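Local coordinates for CBS domain protein (Streptococcus pneumoniae serotype 4, PDB 7LZG) that is of unknown function but carries a pair of CBS domains, modules that in relatives often bind adenosine nucleotides and regulate partner domains or proteins, at residues B[92-104]-B[111-123]. Residues are numbered along the deposited sequence; the frame is centred on the assembly and turned at random.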
loop_
_atom_site.group_PDB
_atom_site.type_symbol
_atom_site.label_atom_id
_atom_site.label_comp_id
_atom_site.label_asym_id
_atom_site.label_seq_id
_atom_site.Cartn_x
_atom_site.Cartn_y
_atom_site.Cartn_z
ATOM N N THR B 92 13.205 1.604 13.167
ATOM C CA THR B 92 11.938 0.892 13.114
ATOM C C THR B 92 10.830 1.776 13.671
ATOM O O THR B 92 11.003 2.429 14.705
ATOM C CB THR B 92 12.032 -0.413 13.902
ATOM O OG1 THR B 92 13.084 -1.220 13.361
ATOM C CG2 THR B 92 10.724 -1.183 13.822
ATOM N N LYS B 93 9.699 1.817 12.972
ATOM C CA LYS B 93 8.564 2.628 13.401
ATOM C C LYS B 93 7.835 1.884 14.510
ATOM O O LYS B 93 7.067 0.953 14.254
ATOM C CB LYS B 93 7.638 2.930 12.229
ATOM C CG LYS B 93 6.516 3.902 12.567
ATOM C CD LYS B 93 5.606 4.133 11.371
ATOM C CE LYS B 93 4.429 5.027 11.734
ATOM N NZ LYS B 93 3.481 5.185 10.595
ATOM N N THR B 94 8.087 2.285 15.751
ATOM C CA THR B 94 7.402 1.714 16.900
ATOM C C THR B 94 6.087 2.415 17.210
ATOM O O THR B 94 5.302 1.902 18.016
ATOM C CB THR B 94 8.313 1.761 18.133
ATOM O OG1 THR B 94 8.676 3.119 18.409
ATOM C CG2 THR B 94 9.575 0.947 17.887
ATOM N N ASP B 95 5.825 3.564 16.587
ATOM C CA ASP B 95 4.589 4.313 16.816
ATOM C C ASP B 95 3.547 3.903 15.772
ATOM O O ASP B 95 3.156 4.668 14.888
ATOM C CB ASP B 95 4.863 5.811 16.785
ATOM C CG ASP B 95 3.653 6.635 17.181
ATOM O OD1 ASP B 95 3.290 6.625 18.376
ATOM O OD2 ASP B 95 3.065 7.293 16.297
ATOM N N VAL B 96 3.103 2.653 15.892
ATOM C CA VAL B 96 2.090 2.085 15.013
ATOM C C VAL B 96 0.956 1.535 15.864
ATOM O O VAL B 96 1.155 1.129 17.013
ATOM C CB VAL B 96 2.660 0.978 14.097
ATOM C CG1 VAL B 96 3.751 1.534 13.200
ATOM C CG2 VAL B 96 3.184 -0.184 14.926
ATOM N N ALA B 97 -0.243 1.522 15.289
ATOM C CA ALA B 97 -1.412 0.964 15.955
ATOM C C ALA B 97 -1.530 -0.518 15.621
ATOM O O ALA B 97 -1.451 -0.905 14.452
ATOM C CB ALA B 97 -2.682 1.707 15.540
ATOM N N VAL B 98 -1.708 -1.343 16.652
ATOM C CA VAL B 98 -1.856 -2.782 16.467
ATOM C C VAL B 98 -3.187 -3.227 17.059
ATOM O O VAL B 98 -3.915 -2.421 17.649
ATOM C CB VAL B 98 -0.684 -3.554 17.101
ATOM C CG1 VAL B 98 0.645 -3.046 16.560
ATOM C CG2 VAL B 98 -0.729 -3.444 18.617
ATOM N N VAL B 99 -3.516 -4.507 16.900
ATOM C CA VAL B 99 -4.740 -5.076 17.454
ATOM C C VAL B 99 -4.419 -6.417 18.094
ATOM O O VAL B 99 -3.519 -7.140 17.658
ATOM C CB VAL B 99 -5.851 -5.246 16.390
ATOM C CG1 VAL B 99 -6.350 -3.892 15.905
ATOM C CG2 VAL B 99 -5.358 -6.097 15.226
ATOM N N SER B 100 -5.165 -6.743 19.146
ATOM C CA SER B 100 -5.079 -8.060 19.745
ATOM C C SER B 100 -5.783 -9.079 18.852
ATOM O O SER B 100 -6.558 -8.708 17.966
ATOM C CB SER B 100 -5.707 -8.044 21.137
ATOM O OG SER B 100 -7.031 -7.542 21.093
ATOM N N PRO B 101 -5.519 -10.374 19.050
ATOM C CA PRO B 101 -6.283 -11.396 18.314
ATOM C C PRO B 101 -7.781 -11.328 18.558
ATOM O O PRO B 101 -8.543 -11.934 17.793
ATOM C CB PRO B 101 -5.693 -12.716 18.828
ATOM C CG PRO B 101 -4.311 -12.358 19.252
ATOM C CD PRO B 101 -4.404 -10.966 19.812
ATOM N N ASP B 102 -8.224 -10.614 19.590
ATOM C CA ASP B 102 -9.647 -10.424 19.869
ATOM C C ASP B 102 -10.134 -9.107 19.265
ATOM O O ASP B 102 -10.669 -8.229 19.943
ATOM C CB ASP B 102 -9.896 -10.470 21.374
ATOM C CG ASP B 102 -9.299 -11.700 22.026
ATOM O OD1 ASP B 102 -9.345 -12.783 21.405
ATOM O OD2 ASP B 102 -8.779 -11.583 23.157
ATOM N N PHE B 103 -9.933 -8.981 17.958
ATOM C CA PHE B 103 -10.296 -7.776 17.230
ATOM C C PHE B 103 -11.706 -7.890 16.665
ATOM O O PHE B 103 -12.179 -8.982 16.337
ATOM C CB PHE B 103 -9.306 -7.514 16.094
ATOM C CG PHE B 103 -9.145 -8.676 15.150
ATOM C CD1 PHE B 103 -9.982 -8.822 14.056
ATOM C CD2 PHE B 103 -8.157 -9.623 15.360
ATOM C CE1 PHE B 103 -9.838 -9.889 13.191
ATOM C CE2 PHE B 103 -8.008 -10.692 14.498
ATOM C CZ PHE B 103 -8.849 -10.825 13.412
ATOM N N THR B 104 -12.373 -6.748 16.551
ATOM C CA THR B 104 -13.659 -6.664 15.880
ATOM C C THR B 104 -13.465 -6.104 14.475
ATOM O O THR B 104 -12.506 -5.375 14.206
ATOM C CB THR B 104 -14.642 -5.789 16.663
ATOM O OG1 THR B 104 -14.182 -4.432 16.670
ATOM C CG2 THR B 104 -14.767 -6.283 18.097
ATOM N N LYS B 111 -8.916 1.039 12.127
ATOM C CA LYS B 111 -7.468 1.209 12.170
ATOM C C LYS B 111 -6.856 1.260 10.776
ATOM O O LYS B 111 -5.807 1.886 10.588
ATOM C CB LYS B 111 -6.824 0.081 12.977
ATOM C CG LYS B 111 -7.107 0.138 14.470
ATOM C CD LYS B 111 -6.503 1.379 15.104
ATOM C CE LYS B 111 -6.760 1.412 16.600
ATOM N NZ LYS B 111 -6.232 0.197 17.276
ATOM N N LEU B 112 -7.487 0.616 9.796
ATOM C CA LEU B 112 -6.971 0.571 8.435
ATOM C C LEU B 112 -7.371 1.782 7.607
ATOM O O LEU B 112 -7.155 1.785 6.390
ATOM C CB LEU B 112 -7.428 -0.713 7.739
ATOM C CG LEU B 112 -6.585 -1.932 8.106
ATOM C CD1 LEU B 112 -7.153 -3.184 7.478
ATOM C CD2 LEU B 112 -5.147 -1.717 7.669
ATOM N N VAL B 113 -7.947 2.808 8.227
ATOM C CA VAL B 113 -8.154 4.075 7.540
ATOM C C VAL B 113 -7.048 5.076 7.867
ATOM O O VAL B 113 -6.785 5.976 7.055
ATOM C CB VAL B 113 -9.545 4.663 7.862
ATOM C CG1 VAL B 113 -9.596 5.205 9.278
ATOM C CG2 VAL B 113 -9.913 5.738 6.861
ATOM N N ASP B 114 -6.375 4.928 9.008
ATOM C CA ASP B 114 -5.227 5.762 9.341
ATOM C C ASP B 114 -3.920 5.188 8.815
ATOM O O ASP B 114 -2.969 5.945 8.581
ATOM C CB ASP B 114 -5.126 5.944 10.858
ATOM C CG ASP B 114 -6.382 6.544 11.458
ATOM O OD1 ASP B 114 -7.095 7.274 10.737
ATOM O OD2 ASP B 114 -6.654 6.289 12.651
ATOM N N GLU B 115 -3.853 3.872 8.626
ATOM C CA GLU B 115 -2.673 3.206 8.095
ATOM C C GLU B 115 -3.121 2.074 7.183
ATOM O O GLU B 115 -4.305 1.732 7.116
ATOM C CB GLU B 115 -1.775 2.677 9.220
ATOM C CG GLU B 115 -2.502 1.800 10.218
ATOM C CD GLU B 115 -1.638 1.431 11.405
ATOM O OE1 GLU B 115 -0.400 1.538 11.299
ATOM O OE2 GLU B 115 -2.199 1.038 12.448
ATOM N N SER B 116 -2.161 1.495 6.466
ATOM C CA SER B 116 -2.425 0.387 5.559
ATOM C C SER B 116 -1.855 -0.931 6.058
ATOM O O SER B 116 -1.944 -1.938 5.348
ATOM C CB SER B 116 -1.859 0.692 4.168
ATOM O OG SER B 116 -0.445 0.761 4.201
ATOM N N PHE B 117 -1.276 -0.952 7.255
ATOM C CA PHE B 117 -0.600 -2.131 7.781
ATOM C C PHE B 117 -0.985 -2.285 9.242
ATOM O O PHE B 117 -0.663 -1.419 10.063
ATOM C CB PHE B 117 0.918 -1.999 7.626
ATOM C CG PHE B 117 1.644 -3.311 7.578
ATOM C CD1 PHE B 117 1.757 -4.012 6.389
ATOM C CD2 PHE B 117 2.230 -3.833 8.719
ATOM C CE1 PHE B 117 2.432 -5.219 6.340
ATOM C CE2 PHE B 117 2.908 -5.035 8.677
ATOM C CZ PHE B 117 3.008 -5.731 7.487
ATOM N N LEU B 118 -1.677 -3.373 9.568
ATOM C CA LEU B 118 -2.212 -3.585 10.913
ATOM C C LEU B 118 -1.693 -4.895 11.486
ATOM O O LEU B 118 -2.207 -5.975 11.143
ATOM C CB LEU B 118 -3.739 -3.577 10.888
ATOM C CG LEU B 118 -4.433 -3.601 12.247
ATOM C CD1 LEU B 118 -4.015 -2.397 13.070
ATOM C CD2 LEU B 118 -5.940 -3.633 12.067
ATOM N N PRO B 119 -0.686 -4.859 12.353
ATOM C CA PRO B 119 -0.182 -6.094 12.960
ATOM C C PRO B 119 -1.130 -6.619 14.027
ATOM O O PRO B 119 -1.986 -5.905 14.553
ATOM C CB PRO B 119 1.157 -5.670 13.578
ATOM C CG PRO B 119 1.454 -4.304 13.006
ATOM C CD PRO B 119 0.124 -3.692 12.733
ATOM N N VAL B 120 -0.960 -7.900 14.344
ATOM C CA VAL B 120 -1.738 -8.568 15.381
ATOM C C VAL B 120 -0.768 -9.016 16.464
ATOM O O VAL B 120 0.058 -9.910 16.238
ATOM C CB VAL B 120 -2.542 -9.754 14.829
ATOM C CG1 VAL B 120 -3.296 -10.449 15.955
ATOM C CG2 VAL B 120 -3.501 -9.280 13.750
ATOM N N VAL B 121 -0.865 -8.397 17.638
ATOM C CA VAL B 121 0.001 -8.691 18.772
ATOM C C VAL B 121 -0.875 -9.103 19.945
ATOM O O VAL B 121 -1.840 -8.406 20.279
ATOM C CB VAL B 121 0.878 -7.483 19.148
ATOM C CG1 VAL B 121 1.906 -7.880 20.189
ATOM C CG2 VAL B 121 1.553 -6.906 17.914
ATOM N N ASP B 122 -0.537 -10.229 20.569
ATOM C CA ASP B 122 -1.284 -10.696 21.726
ATOM C C ASP B 122 -0.955 -9.835 22.947
ATOM O O ASP B 122 -0.136 -8.913 22.895
ATOM C CB ASP B 122 -0.991 -12.174 21.985
ATOM C CG ASP B 122 0.495 -12.481 22.033
ATOM O OD1 ASP B 122 1.308 -11.535 21.956
ATOM O OD2 ASP B 122 0.850 -13.673 22.143
ATOM N N ALA B 123 -1.613 -10.144 24.067
ATOM C CA ALA B 123 -1.399 -9.380 25.290
ATOM C C ALA B 123 0.020 -9.528 25.822
ATOM O O ALA B 123 0.497 -8.643 26.539
ATOM C CB ALA B 123 -2.406 -9.805 26.360
#
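Val99 and Val120 form a single beta bridge between the loop segment 92-104, extended around Val99, and the strand 117-121. Two hydrogen bonds define it, both made by the backbone of Val99: its N donates to Pro119 O at 3.1 Å, and its O accepts from Val121 N at 2.9 Å, with N-H...O angles of 155° and 150°. One residue thus grips the residues on either side of Val120, the pattern of a parallel bridge. Two CA-H...O contacts continue the pairing, Val120 CA to Val99 O and, at 3.3 Å, Ser100 CA to Val121 O.

Side chains pack on both sides of this backbone pairing. With CG1 anti to its carbonyl carbon (chi1 -68°), Val99 sets that methyl 3.9 Å from Leu118 CD2, the two side chains crossing at about a right angle, while its CG2 lies 4.0 Å from Val120 CG2. Val98 CG1 instead meets the ring of Pro119, 3.9 Å from CG, and Val98 CB faces Val121 CG2. Beyond the bridge, Pro101 CG rests against Val120 CG1. At the other end, the aliphatic part of Lys111 reaches Ala97, CD to CB 3.9 Å.

The pairing lies within the second CBS domain, where 117-121 is an outermost strand, within this chain, of the antiparallel sheet and Leu118 and Val120 form backbone hydrogen bonds with strand 127-132. Pro119 and Val121 also touch Phe60 of strand 60-65. Lys93 is backbone hydrogen-bonded to Thr63 of that strand, and Val96 touches Thr63 as well. The segment 92-104 runs from the neighbouring mixed sheet, across the edge of strand 117-121, to the start of helix 105-111.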